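Lactate dehydrogenase (Eimeria maxima, PDB 6CT6) probably catalyses the NADH-dependent interconversion of pyruvate and lactate, and binds NADH and the substrate analogue oxamate. Local coordinates at residues 207-211 against 212-216. Numbering follows the deposited sequence.
Sequences EFINK and GLINK
Phe208 meets Leu213 twice. Its carbonyl O accepts the Leu213 N-H at 3.0 Å, the donor lying almost in line with the C=O bond, and its ring takes the end of the leucine side chain: Leu213 CD1 comes in obliquely on the CD1 corner of the Phe208 ring, a tight 3.3 Å between the two carbons. Both side chains also rest on Leu172 of helix 157-172. One residue on, Ile209 meets Ile214 through its backbone and, although its CB points away overall, through CG1. Ile209 CA lies 3.2 Å from Ile214 O in a nearly straight CA-H...O contact, while Ile209 CG1 packs on Ile214 CG2 at 3.6 Å. That methyl reaches back because Ile214 holds CG1 anti to its own backbone N (chi1 -167°), leaving CG2 between N and the carbonyl carbon. Ile219 of helix 216-237 touches both isoleucines. Ile209 O receives the Gly212 N-H at 3.0 Å from well above the carbonyl plane. Lys211 then lays its CB 4.0 Å from Leu213 CG before its chain bends away at chi2. With Gly212 at positive phi (77°), the two backbone bonds form a Schellman motif, accompanied by the Phe208-Leu213 apolar contact, ending helix 205-210 at the surface of the C-terminal domain.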
loop_
_atom_site.group_PDB
_atom_site.type_symbol
_atom_site.label_atom_id
_atom_site.label_comp_id
_atom_site.label_asym_id
_atom_site.label_seq_id
_atom_site.Cartn_x
_atom_site.Cartn_y
_atom_site.Cartn_z
ATOM N N GLU B 207 26.670 -15.055 -21.621
ATOM C CA GLU B 207 28.022 -14.568 -21.368
ATOM C C GLU B 207 28.368 -14.664 -19.889
ATOM O O GLU B 207 29.510 -14.974 -19.530
ATOM C CB GLU B 207 28.178 -13.126 -21.857
ATOM C CG GLU B 207 27.968 -12.941 -23.357
ATOM C CD GLU B 207 28.674 -11.708 -23.906
ATOM O OE1 GLU B 207 29.527 -11.130 -23.196
ATOM O OE2 GLU B 207 28.380 -11.315 -25.055
ATOM N N PHE B 208 27.392 -14.406 -19.016
ATOM C CA PHE B 208 27.629 -14.533 -17.582
ATOM C C PHE B 208 27.735 -15.995 -17.171
ATOM O O PHE B 208 28.492 -16.336 -16.254
ATOM C CB PHE B 208 26.516 -13.828 -16.810
ATOM C CG PHE B 208 26.597 -12.333 -16.879
ATOM C CD1 PHE B 208 27.072 -11.605 -15.804
ATOM C CD2 PHE B 208 26.227 -11.660 -18.030
ATOM C CE1 PHE B 208 27.161 -10.229 -15.866
ATOM C CE2 PHE B 208 26.313 -10.284 -18.101
ATOM C CZ PHE B 208 26.781 -9.568 -17.016
ATOM N N ILE B 209 26.984 -16.875 -17.834
ATOM C CA ILE B 209 27.134 -18.306 -17.588
ATOM C C ILE B 209 28.552 -18.747 -17.928
ATOM O O ILE B 209 29.228 -19.402 -17.124
ATOM C CB ILE B 209 26.083 -19.102 -18.384
ATOM C CG1 ILE B 209 24.673 -18.732 -17.911
ATOM C CG2 ILE B 209 26.309 -20.602 -18.219
ATOM C CD1 ILE B 209 23.550 -19.274 -18.779
ATOM N N ASN B 210 29.028 -18.381 -19.121
ATOM C CA ASN B 210 30.357 -18.802 -19.552
ATOM C C ASN B 210 31.449 -18.260 -18.635
ATOM O O ASN B 210 32.503 -18.892 -18.490
ATOM C CB ASN B 210 30.607 -18.356 -20.991
ATOM C CG ASN B 210 29.629 -18.978 -21.974
ATOM O OD1 ASN B 210 28.950 -19.953 -21.657
ATOM N ND2 ASN B 210 29.556 -18.415 -23.175
ATOM N N LYS B 211 31.225 -17.102 -18.011
ATOM C CA LYS B 211 32.211 -16.525 -17.103
ATOM C C LYS B 211 32.146 -17.109 -15.698
ATOM O O LYS B 211 32.988 -16.759 -14.866
ATOM C CB LYS B 211 32.027 -15.006 -17.021
ATOM C CG LYS B 211 32.559 -14.239 -18.224
ATOM C CD LYS B 211 34.067 -14.049 -18.147
ATOM C CE LYS B 211 34.631 -13.473 -19.437
ATOM N NZ LYS B 211 36.106 -13.278 -19.355
ATOM N N GLY B 212 31.180 -17.981 -15.413
ATOM C CA GLY B 212 31.042 -18.538 -14.083
ATOM C C GLY B 212 30.416 -17.609 -13.070
ATOM O O GLY B 212 30.521 -17.866 -11.867
ATOM N N LEU B 213 29.770 -16.530 -13.517
ATOM C CA LEU B 213 29.083 -15.632 -12.596
ATOM C C LEU B 213 27.712 -16.175 -12.212
ATOM O O LEU B 213 27.190 -15.838 -11.143
ATOM C CB LEU B 213 28.959 -14.241 -13.222
ATOM C CG LEU B 213 30.285 -13.621 -13.683
ATOM C CD1 LEU B 213 30.054 -12.342 -14.470
ATOM C CD2 LEU B 213 31.193 -13.348 -12.495
ATOM N N ILE B 214 27.125 -17.007 -13.071
ATOM C CA ILE B 214 25.908 -17.750 -12.776
ATOM C C ILE B 214 26.043 -19.097 -13.474
ATOM O O ILE B 214 26.666 -19.197 -14.534
ATOM C CB ILE B 214 24.646 -16.984 -13.245
ATOM C CG1 ILE B 214 23.373 -17.596 -12.654
ATOM C CG2 ILE B 214 24.570 -16.947 -14.773
ATOM C CD1 ILE B 214 22.140 -16.714 -12.830
ATOM N N ASN B 215 25.487 -20.144 -12.873
ATOM C CA ASN B 215 25.605 -21.480 -13.444
ATOM C C ASN B 215 24.240 -22.012 -13.860
ATOM O O ASN B 215 23.190 -21.472 -13.502
ATOM C CB ASN B 215 26.293 -22.452 -12.470
ATOM C CG ASN B 215 25.476 -22.728 -11.222
ATOM O OD1 ASN B 215 24.266 -22.946 -11.284
ATOM N ND2 ASN B 215 26.143 -22.734 -10.076
ATOM N N LYS B 216 24.280 -23.097 -14.638
ATOM C CA LYS B 216 23.074 -23.671 -15.222
ATOM C C LYS B 216 22.104 -24.179 -14.162
ATOM O O LYS B 216 20.901 -24.269 -14.430
ATOM C CB LYS B 216 23.460 -24.811 -16.170
ATOM C CG LYS B 216 22.695 -24.842 -17.486
ATOM C CD LYS B 216 23.289 -25.885 -18.428
ATOM C CE LYS B 216 22.481 -26.025 -19.709
ATOM N NZ LYS B 216 23.071 -27.027 -20.641
#